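Local coordinates for protein EDTA monooxygenase (EDTA-degrading bacterium BNC1, PDB 5DQP) that probably acts as an FMN-dependent monooxygenase that works with a partner flavin reductase in the bacterial degradation of EDTA, at residues Ser100-Leu105 and Lys190-Ala195; Gly159-Trp164 and Gly206-Val211; Gly235-Gly240 and Trp373-Ala378; Leu342-Ser347 and Ala366-Asp371. One frame throughout, in Å; residues are numbered along the deposited sequence.

Contacts 1 and 2 lie next to each other. Their centres are 14 Å apart, and Leu160 CD1 packs against Tyr103 CA at 3.8 Å. Contacts 3 and 4 form a second pair with centres 10 Å apart; both use helix 362-374, and Asp343 OD2 lies 3.5 Å from Pro238 CD. The pairs are well separated, with about 14 Å between the nearest atoms of contacts 2 and 3. The first pair is nearer the probable FMN site: the side chains of Phe192 (contact 1) and Val210 (contact 2) are each about 11 Å from that of Tyr147, a predicted FMN ligand. Contacts 3 and 4 lie away from the predicted flavin residues.

Contact 1: residues Ser100-Leu105 and Lys190-Ala195; sequences SLPYTL and KYFKVA
Phe192 carries its CG anti to its own carbonyl carbon (chi1 -57°), which turns the ring against Pro102 at the start of helix 102-115. Tyr103, the next residue of that helix, holds CG anti to its backbone N (chi1 -169°) and brings a ring edge alongside Val194. The closest touch is a CH-pi contact: Pro102 CG sits over one face of Phe192, 3.9 Å from the ring centroid and 26° off the normal. It is displaced toward the rim and lies nearest Phe192 CD1, at 3.6 Å. The opposite face is met by Tyr191 CB, 3.6 Å above the ring plane, so the phenyl group is sandwiched between proline and tyrosine carbons. Val194 divides its two methyls: CG1 lies near the plane of the Tyr103 ring, 4.3 Å from CD2, while CG2 reaches Pro102 CG more loosely, at 4.5 Å. The contact is thus wholly apolar, and the one polar end among its touching side chains, Tyr103 OH, is hydrogen-bonded to Pro197 O. Glu152, on helix 143-161, accepts from the backbone N atoms of Tyr191 and Phe192 and so ties down the chain that presents the phenyl ring. Strand 193-194 pairs antiparallel with strand 187-188; the contact lays this small hairpin on the beginning of helix 102-115, beside Val156 of helix 143-161 and Asn135 of the second subunit.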
# COMPACT_ATOMS: atom_id res chain seq x y z
N SER A 100 10.15 6.93 6.36
CA SER A 100 8.84 6.41 6.68
C SER A 100 8.51 6.83 8.10
O SER A 100 9.41 7.02 8.93
CB SER A 100 8.78 4.88 6.52
OG SER A 100 8.95 4.47 5.17
N LEU A 101 7.23 7.01 8.38
CA LEU A 101 6.77 7.14 9.76
C LEU A 101 6.53 5.75 10.35
O LEU A 101 5.78 4.96 9.75
CB LEU A 101 5.51 7.97 9.81
CG LEU A 101 5.76 9.35 9.18
CD1 LEU A 101 4.47 10.11 8.97
CD2 LEU A 101 6.73 10.16 10.11
N PRO A 102 7.14 5.41 11.49
CA PRO A 102 7.02 4.04 12.03
C PRO A 102 5.59 3.58 12.28
O PRO A 102 5.29 2.38 12.16
CB PRO A 102 7.79 4.10 13.36
CG PRO A 102 8.52 5.37 13.37
CD PRO A 102 7.87 6.31 12.40
N TYR A 103 4.72 4.46 12.74
CA TYR A 103 3.37 3.99 13.04
C TYR A 103 2.64 3.67 11.75
O TYR A 103 1.97 2.64 11.63
CB TYR A 103 2.63 5.02 13.89
CG TYR A 103 1.33 4.52 14.46
CD1 TYR A 103 0.16 4.63 13.73
CD2 TYR A 103 1.28 3.95 15.72
CE1 TYR A 103 -1.03 4.18 14.24
CE2 TYR A 103 0.09 3.49 16.23
CZ TYR A 103 -1.06 3.62 15.47
OH TYR A 103 -2.28 3.19 15.94
N THR A 104 2.80 4.53 10.74
CA THR A 104 2.23 4.27 9.44
C THR A 104 2.78 2.98 8.83
O THR A 104 2.02 2.11 8.39
CB THR A 104 2.49 5.46 8.52
OG1 THR A 104 1.83 6.61 9.08
CG2 THR A 104 1.93 5.17 7.14
N LEU A 105 4.10 2.82 8.82
CA LEU A 105 4.68 1.62 8.23
C LEU A 105 4.26 0.36 8.98
O LEU A 105 3.88 -0.64 8.37
CB LEU A 105 6.20 1.74 8.18
CG LEU A 105 6.89 0.59 7.44
CD1 LEU A 105 8.14 1.07 6.79
CD2 LEU A 105 7.21 -0.55 8.43
N LYS A 190 16.17 8.31 20.62
CA LYS A 190 16.86 9.42 19.99
C LYS A 190 16.12 9.90 18.75
O LYS A 190 16.14 11.10 18.45
CB LYS A 190 18.30 9.03 19.61
CG LYS A 190 19.09 10.21 19.02
CD LYS A 190 20.33 9.80 18.22
CE LYS A 190 21.48 9.37 19.10
NZ LYS A 190 22.81 9.75 18.50
N TYR A 191 15.47 9.00 18.01
CA TYR A 191 14.89 9.38 16.74
C TYR A 191 13.37 9.43 16.73
O TYR A 191 12.81 10.15 15.92
CB TYR A 191 15.35 8.42 15.62
CG TYR A 191 16.82 8.54 15.27
CD1 TYR A 191 17.26 9.49 14.35
CD2 TYR A 191 17.75 7.71 15.86
CE1 TYR A 191 18.61 9.61 14.03
CE2 TYR A 191 19.08 7.81 15.56
CZ TYR A 191 19.51 8.76 14.64
OH TYR A 191 20.84 8.84 14.34
N PHE A 192 12.70 8.66 17.59
CA PHE A 192 11.26 8.48 17.47
C PHE A 192 10.62 8.59 18.84
O PHE A 192 11.19 8.21 19.85
CB PHE A 192 10.91 7.12 16.82
CG PHE A 192 11.52 6.93 15.46
CD1 PHE A 192 11.07 7.66 14.36
CD2 PHE A 192 12.56 6.02 15.27
CE1 PHE A 192 11.64 7.50 13.12
CE2 PHE A 192 13.15 5.85 14.01
CZ PHE A 192 12.69 6.58 12.94
N LYS A 193 9.41 9.15 18.84
CA LYS A 193 8.52 9.19 19.99
C LYS A 193 7.18 8.66 19.51
O LYS A 193 6.55 9.26 18.63
CB LYS A 193 8.39 10.61 20.54
CG LYS A 193 7.68 10.69 21.87
CD LYS A 193 7.38 12.12 22.29
CE LYS A 193 6.58 12.16 23.60
NZ LYS A 193 6.15 13.54 23.95
N VAL A 194 6.74 7.52 20.05
CA VAL A 194 5.55 6.84 19.56
C VAL A 194 4.83 6.17 20.72
O VAL A 194 5.38 5.28 21.37
CB VAL A 194 5.92 5.78 18.50
CG1 VAL A 194 4.71 4.95 18.13
CG2 VAL A 194 6.60 6.43 17.26
N ALA A 195 3.58 6.57 20.98
CA ALA A 195 2.85 6.02 22.12
C ALA A 195 2.30 4.63 21.82
O ALA A 195 2.44 3.72 22.65
CB ALA A 195 1.73 6.97 22.55

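Contact 2: residues Gly159-Trp164 and Gly206-Val211; sequences GLWNSW and GPPVVV
Trp161 and Pro208 make a CH-pi contact in which the proline sets its CD-CG edge over one face of the indole: CD stands 3.6 Å from the centroid of the six-membered ring and only 8° off its normal. CG of the same proline covers the neighbouring part of that face, 3.7 Å from Trp161 CZ2. Purely apolar touches extend along the ring. Val210 CG2 meets the far edge in the indole plane, 4.0 Å from Trp161 CZ3, and Pro207 CB comes within 3.9 Å of Trp161 CE3, its side chain crossing the tryptophan at about a right angle. The indole reaches this row with CG anti to the carbonyl carbon (chi1 -75°). Strand 120-125 leads by way of helix 143-161 and a long excursion to strand 210-213, its parallel neighbour, so this is a beta-alpha-beta crossover of the TIM-barrel-like luciferase fold, and the contact packs the end of its helix on the run into its second strand. Among the hydrogen bonds, NE1 of Trp161 donates to Ala106 O on helix 102-115. An alanine in place of Trp161 would probably take away the surface under Pro208, leave Val210 and Pro207 without their neighbour, and strip Ala106 O of its indole donor. Where the helix finishes, Leu160 O accepts twice from Ser163, from OG at 2.9 Å and from N at 3.1 Å. On the strand side, Val210 N donates to Glu228 OE1.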
# COMPACT_ATOMS: atom_id res chain seq x y z
N GLY A 159 7.61 -3.43 18.52
CA GLY A 159 6.78 -3.05 19.66
C GLY A 159 5.34 -2.78 19.28
O GLY A 159 4.42 -3.22 19.96
N LEU A 160 5.12 -2.09 18.16
CA LEU A 160 3.76 -1.82 17.69
C LEU A 160 3.04 -3.10 17.30
O LEU A 160 1.86 -3.29 17.62
CB LEU A 160 3.78 -0.84 16.52
CG LEU A 160 4.12 0.57 16.98
CD1 LEU A 160 4.31 1.53 15.80
CD2 LEU A 160 3.02 1.09 17.92
N TRP A 161 3.70 -3.97 16.54
CA TRP A 161 3.07 -5.22 16.16
C TRP A 161 2.57 -5.99 17.38
O TRP A 161 1.51 -6.62 17.33
CB TRP A 161 4.03 -6.06 15.33
CG TRP A 161 4.16 -5.54 13.93
CD1 TRP A 161 3.28 -4.74 13.25
CD2 TRP A 161 5.27 -5.74 13.05
NE1 TRP A 161 3.76 -4.45 11.99
CE2 TRP A 161 4.99 -5.05 11.85
CE3 TRP A 161 6.48 -6.43 13.17
CZ2 TRP A 161 5.86 -5.05 10.77
CZ3 TRP A 161 7.35 -6.42 12.10
CH2 TRP A 161 7.03 -5.74 10.91
N ASN A 162 3.30 -5.94 18.50
CA ASN A 162 2.92 -6.74 19.66
C ASN A 162 1.96 -6.04 20.58
O ASN A 162 1.54 -6.66 21.56
CB ASN A 162 4.15 -7.16 20.45
CG ASN A 162 4.97 -8.18 19.71
OD1 ASN A 162 4.42 -8.99 18.96
ND2 ASN A 162 6.27 -8.15 19.89
N SER A 163 1.59 -4.78 20.30
CA SER A 163 0.87 -3.96 21.26
C SER A 163 -0.64 -4.22 21.28
O SER A 163 -1.32 -3.70 22.17
CB SER A 163 1.13 -2.47 21.00
OG SER A 163 0.48 -2.05 19.79
N TRP A 164 -1.19 -4.97 20.31
CA TRP A 164 -2.60 -5.34 20.32
C TRP A 164 -2.70 -6.82 20.01
O TRP A 164 -2.54 -7.22 18.85
CB TRP A 164 -3.43 -4.53 19.32
CG TRP A 164 -4.91 -4.85 19.39
CD1 TRP A 164 -5.58 -5.53 20.39
CD2 TRP A 164 -5.90 -4.51 18.43
NE1 TRP A 164 -6.92 -5.61 20.11
CE2 TRP A 164 -7.15 -4.98 18.92
CE3 TRP A 164 -5.87 -3.81 17.22
CZ2 TRP A 164 -8.33 -4.81 18.21
CZ3 TRP A 164 -7.05 -3.64 16.53
CH2 TRP A 164 -8.26 -4.13 17.03
N GLY A 206 1.74 -14.89 14.13
CA GLY A 206 2.90 -14.07 14.36
C GLY A 206 2.99 -12.86 13.45
O GLY A 206 2.18 -12.68 12.54
N PRO A 207 4.03 -12.05 13.66
CA PRO A 207 4.16 -10.77 12.94
C PRO A 207 4.69 -10.96 11.52
O PRO A 207 5.13 -12.06 11.14
CB PRO A 207 5.16 -10.00 13.81
CG PRO A 207 6.07 -11.07 14.34
CD PRO A 207 5.13 -12.25 14.62
N PRO A 208 4.66 -9.90 10.69
CA PRO A 208 5.23 -10.01 9.35
C PRO A 208 6.69 -10.41 9.38
O PRO A 208 7.44 -10.02 10.28
CB PRO A 208 5.07 -8.59 8.78
CG PRO A 208 3.94 -7.99 9.60
CD PRO A 208 4.16 -8.54 10.97
N VAL A 209 7.09 -11.19 8.38
CA VAL A 209 8.49 -11.57 8.20
C VAL A 209 9.31 -10.34 7.80
O VAL A 209 8.87 -9.52 6.98
CB VAL A 209 8.59 -12.68 7.13
CG1 VAL A 209 10.03 -12.97 6.73
CG2 VAL A 209 7.90 -13.94 7.63
N VAL A 210 10.49 -10.19 8.38
CA VAL A 210 11.35 -9.04 8.11
C VAL A 210 12.56 -9.51 7.32
O VAL A 210 13.24 -10.46 7.71
CB VAL A 210 11.78 -8.32 9.41
CG1 VAL A 210 12.87 -7.27 9.12
CG2 VAL A 210 10.57 -7.66 10.09
N VAL A 211 12.82 -8.82 6.21
CA VAL A 211 13.86 -9.17 5.26
C VAL A 211 14.91 -8.07 5.29
O VAL A 211 14.59 -6.90 5.53
CB VAL A 211 13.27 -9.37 3.84
CG1 VAL A 211 14.39 -9.59 2.76
CG2 VAL A 211 12.28 -10.54 3.86

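Contact 3: residues Gly235-Gly240 and Trp373-Ala378; sequences GSKPAG and WQDEAA
Ala377 O and Gly240 O share one water, which donates to both: 2.7 Å from the water oxygen to Ala377 O and 3.1 Å to Gly240 O. It bridges two carbonyls that could not bond to each other. Beside it the backbones come close, and Ala377 CB rests on the first turn of helix 237-253, 3.7 Å from Lys237 O. Gly240 gives it room: a beta carbon there would point at Ala377 CB and crowd it. The stem of Lys237 completes this small apolar patch, CG lying 4.0 Å from Ala377 CB. Farther out, the bend of the lysine chain at chi3 (130°) sets CE 3.2 Å from Asp375 OD2, and the turn at chi4 (-89°) leaves NZ farther off, in a long salt bridge of 3.7 Å to the same Asp375 OD2. Asp375 OD2 also lies close to Asp371 OD1, and NZ has a second, weak ion pair with Asp371, so its positive charge probably eases the repulsion between the two carboxylates. A leucine in place of Lys237 would probably leave these aspartates facing each other without that charge. Ala377 is brought here by a Schellman motif that ends helix 362-374: Glu376, the C-prime residue with positive phi, donates from N to Trp373 O, and Ala377 N donates to Trp372 O. The contact therefore sets the C-terminal end of helix 362-374, on its way into barrel strand 380-383, against the beginning of helix 237-253, with Asp343 of helix 331-344 bordering Lys237 and Pro238.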
# COMPACT_ATOMS: atom_id res chain seq x y z
N GLY A 235 28.26 -14.48 -5.37
CA GLY A 235 29.68 -14.38 -5.65
C GLY A 235 30.22 -15.79 -5.70
O GLY A 235 29.63 -16.67 -6.34
N SER A 236 31.31 -16.04 -4.98
CA SER A 236 31.87 -17.38 -5.01
C SER A 236 31.09 -18.28 -4.07
O SER A 236 30.53 -17.83 -3.08
CB SER A 236 33.34 -17.37 -4.63
OG SER A 236 33.49 -17.27 -3.21
N LYS A 237 31.03 -19.57 -4.41
CA LYS A 237 30.41 -20.54 -3.52
C LYS A 237 31.10 -20.59 -2.16
O LYS A 237 30.38 -20.66 -1.15
CB LYS A 237 30.41 -21.92 -4.18
CG LYS A 237 29.64 -22.99 -3.42
CD LYS A 237 29.19 -24.06 -4.38
CE LYS A 237 29.52 -25.46 -3.89
NZ LYS A 237 30.87 -25.83 -4.37
N PRO A 238 32.44 -20.60 -2.05
CA PRO A 238 33.05 -20.54 -0.70
C PRO A 238 32.68 -19.30 0.08
O PRO A 238 32.34 -19.39 1.27
CB PRO A 238 34.56 -20.59 -1.00
CG PRO A 238 34.63 -21.35 -2.29
CD PRO A 238 33.45 -20.85 -3.09
N ALA A 239 32.74 -18.13 -0.54
CA ALA A 239 32.25 -16.94 0.15
C ALA A 239 30.75 -17.04 0.43
O ALA A 239 30.26 -16.42 1.36
CB ALA A 239 32.59 -15.69 -0.66
N GLY A 240 30.02 -17.84 -0.35
CA GLY A 240 28.62 -18.07 -0.02
C GLY A 240 28.46 -18.85 1.27
O GLY A 240 27.64 -18.49 2.13
N TRP A 373 22.79 -24.99 -2.76
CA TRP A 373 21.85 -25.21 -1.66
C TRP A 373 22.32 -26.33 -0.74
O TRP A 373 22.27 -26.19 0.49
CB TRP A 373 20.46 -25.53 -2.23
CG TRP A 373 19.51 -26.09 -1.18
CD1 TRP A 373 18.83 -25.38 -0.22
CD2 TRP A 373 19.13 -27.45 -1.02
NE1 TRP A 373 18.06 -26.23 0.53
CE2 TRP A 373 18.23 -27.50 0.07
CE3 TRP A 373 19.48 -28.64 -1.68
CZ2 TRP A 373 17.68 -28.70 0.51
CZ3 TRP A 373 18.93 -29.81 -1.24
CH2 TRP A 373 18.02 -29.84 -0.17
N GLN A 374 22.80 -27.44 -1.32
CA GLN A 374 23.17 -28.59 -0.51
C GLN A 374 24.49 -28.39 0.23
O GLN A 374 24.68 -28.95 1.31
CB GLN A 374 23.27 -29.84 -1.39
CG GLN A 374 23.03 -31.11 -0.61
CD GLN A 374 22.92 -32.28 -1.52
OE1 GLN A 374 23.88 -32.62 -2.22
NE2 GLN A 374 21.75 -32.92 -1.55
N ASP A 375 25.40 -27.64 -0.35
CA ASP A 375 26.64 -27.30 0.32
C ASP A 375 26.46 -26.11 1.27
O ASP A 375 27.45 -25.57 1.76
CB ASP A 375 27.73 -27.03 -0.72
CG ASP A 375 28.17 -28.31 -1.45
OD1 ASP A 375 27.90 -29.41 -0.92
OD2 ASP A 375 28.77 -28.22 -2.54
N GLU A 376 25.22 -25.68 1.48
CA GLU A 376 24.90 -24.65 2.46
C GLU A 376 25.55 -23.32 2.12
O GLU A 376 25.93 -22.56 3.02
CB GLU A 376 25.32 -25.10 3.86
CG GLU A 376 24.92 -26.54 4.16
CD GLU A 376 23.69 -26.66 5.05
OE1 GLU A 376 22.99 -27.70 4.95
OE2 GLU A 376 23.43 -25.74 5.86
N ALA A 377 25.73 -23.04 0.84
CA ALA A 377 26.04 -21.68 0.42
C ALA A 377 24.78 -20.85 0.22
O ALA A 377 24.88 -19.68 -0.15
CB ALA A 377 26.86 -21.69 -0.87
N ALA A 378 23.62 -21.44 0.49
CA ALA A 378 22.32 -20.81 0.25
C ALA A 378 21.25 -21.65 0.93
O ALA A 378 21.35 -22.88 0.97
CB ALA A 378 22.04 -20.73 -1.25
O HOH W 1 25.34 -17.09 0.63

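Contact 4: residues Leu342-Ser347 and Ala366-Asp371; sequences LDEKLS and ADRLID
Glu344 and Arg368 meet through a single salt-bridged hydrogen bond, Arg368 NH2 donating to Glu344 OE2 at 3.1 Å with an N-H...O angle of 155°. The oxygen lies at the edge of the guanidinium, near its plane, but the donor approaches from above the carboxylate, 58° out of its plane. The carboxylate and guanidinium planes are 51° apart, and the pairing is not the two-pronged end-on kind. The arginine chain leaves helix 362-374 extended and then bends at chi3 to direct NH2 at the glutamate, which reaches out on an extended chain from the end of helix 331-344, where Lys345 completes a Schellman motif. Two waters add indirect links. Water 2 donates to Glu344 OE2 at 2.8 Å and accepts from Arg368 NH1 at 2.9 Å, bridging the partners beside the direct bond. Water 3 makes a second, weaker bridge, from Arg368 NH2 to Glu344 OE1, an oxygen that has a further hydrogen-bond partner outside the two segments. OE2 also forms a salt bridge with NE of Arg354, on helix 348-354, so this one oxygen draws on two arginines and a water. The side chains of Arg354 and Arg368 touch as well. Such a setting is likely to keep Glu344 ionised and to offset the positive charge of the two arginines, fastening three helices at the surface by charge and water with little apolar packing.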
# COMPACT_ATOMS: atom_id res chain seq x y z
N LEU A 342 38.52 -18.57 -9.81
CA LEU A 342 39.30 -19.72 -9.39
C LEU A 342 38.40 -20.87 -8.94
O LEU A 342 38.65 -22.02 -9.32
CB LEU A 342 40.26 -19.33 -8.27
CG LEU A 342 41.33 -18.34 -8.72
CD1 LEU A 342 42.16 -17.95 -7.52
CD2 LEU A 342 42.22 -18.92 -9.85
N ASP A 343 37.36 -20.57 -8.14
CA ASP A 343 36.50 -21.64 -7.65
C ASP A 343 35.82 -22.39 -8.78
O ASP A 343 35.64 -23.61 -8.69
CB ASP A 343 35.41 -21.12 -6.71
CG ASP A 343 34.52 -22.28 -6.16
OD1 ASP A 343 35.09 -23.25 -5.60
OD2 ASP A 343 33.27 -22.26 -6.31
N GLU A 344 35.39 -21.68 -9.83
CA GLU A 344 34.63 -22.26 -10.93
C GLU A 344 35.51 -22.56 -12.15
O GLU A 344 35.01 -23.09 -13.15
CB GLU A 344 33.45 -21.34 -11.29
CG GLU A 344 32.42 -21.27 -10.16
CD GLU A 344 31.24 -20.27 -10.35
OE1 GLU A 344 30.67 -19.84 -9.32
OE2 GLU A 344 30.86 -19.93 -11.51
N LYS A 345 36.81 -22.36 -12.04
CA LYS A 345 37.76 -22.64 -13.11
C LYS A 345 37.44 -21.93 -14.43
O LYS A 345 37.33 -22.55 -15.42
CB LYS A 345 37.95 -24.15 -13.28
CG LYS A 345 37.95 -24.90 -11.95
CD LYS A 345 38.42 -26.33 -11.98
CE LYS A 345 39.02 -26.77 -10.67
NZ LYS A 345 38.03 -27.00 -9.63
N LEU A 346 37.26 -20.61 -14.38
CA LEU A 346 36.74 -19.86 -15.51
C LEU A 346 37.86 -19.21 -16.31
O LEU A 346 38.96 -18.94 -15.79
CB LEU A 346 35.75 -18.79 -15.05
CG LEU A 346 34.48 -19.29 -14.33
CD1 LEU A 346 33.56 -18.14 -13.98
CD2 LEU A 346 33.70 -20.35 -15.12
N SER A 347 37.58 -19.00 -17.60
CA SER A 347 38.32 -18.08 -18.43
C SER A 347 37.82 -16.66 -18.18
O SER A 347 36.79 -16.44 -17.53
CB SER A 347 38.16 -18.44 -19.90
OG SER A 347 36.82 -18.21 -20.29
N ALA A 366 19.48 -25.60 -12.63
CA ALA A 366 19.05 -26.42 -11.50
C ALA A 366 20.24 -27.06 -10.81
O ALA A 366 20.31 -27.10 -9.58
CB ALA A 366 18.04 -27.51 -11.95
N ASP A 367 21.19 -27.59 -11.61
CA ASP A 367 22.40 -28.17 -11.04
C ASP A 367 23.17 -27.16 -10.22
O ASP A 367 23.66 -27.49 -9.14
CB ASP A 367 23.30 -28.75 -12.15
CG ASP A 367 22.65 -29.90 -12.89
OD1 ASP A 367 21.52 -30.29 -12.50
OD2 ASP A 367 23.26 -30.41 -13.87
N ARG A 368 23.30 -25.93 -10.72
CA ARG A 368 23.99 -24.91 -9.92
C ARG A 368 23.20 -24.57 -8.65
O ARG A 368 23.78 -24.48 -7.56
CB ARG A 368 24.23 -23.65 -10.76
CG ARG A 368 25.15 -22.66 -10.04
CD ARG A 368 25.26 -21.34 -10.75
NE ARG A 368 25.79 -21.44 -12.10
CZ ARG A 368 27.07 -21.24 -12.42
NH1 ARG A 368 27.47 -21.33 -13.69
NH2 ARG A 368 27.95 -20.97 -11.46
N LEU A 369 21.88 -24.39 -8.76
CA LEU A 369 21.10 -24.11 -7.55
C LEU A 369 21.27 -25.22 -6.52
O LEU A 369 21.50 -24.94 -5.34
CB LEU A 369 19.62 -23.94 -7.89
CG LEU A 369 19.37 -22.76 -8.85
CD1 LEU A 369 17.88 -22.46 -9.03
CD2 LEU A 369 20.10 -21.51 -8.42
N ILE A 370 21.13 -26.48 -6.94
CA ILE A 370 21.21 -27.59 -6.00
C ILE A 370 22.61 -27.69 -5.43
O ILE A 370 22.80 -28.05 -4.26
CB ILE A 370 20.82 -28.91 -6.69
CG1 ILE A 370 19.34 -28.90 -7.12
CG2 ILE A 370 21.15 -30.11 -5.78
CD1 ILE A 370 18.90 -30.18 -7.88
N ASP A 371 23.62 -27.38 -6.25
CA ASP A 371 24.99 -27.42 -5.77
C ASP A 371 25.18 -26.44 -4.62
O ASP A 371 25.71 -26.80 -3.56
CB ASP A 371 25.96 -27.11 -6.91
CG ASP A 371 27.42 -27.30 -6.48
OD1 ASP A 371 27.69 -28.30 -5.77
OD2 ASP A 371 28.29 -26.46 -6.79
O HOH W 2 30.20 -20.63 -14.18
O HOH W 3 28.88 -21.91 -8.79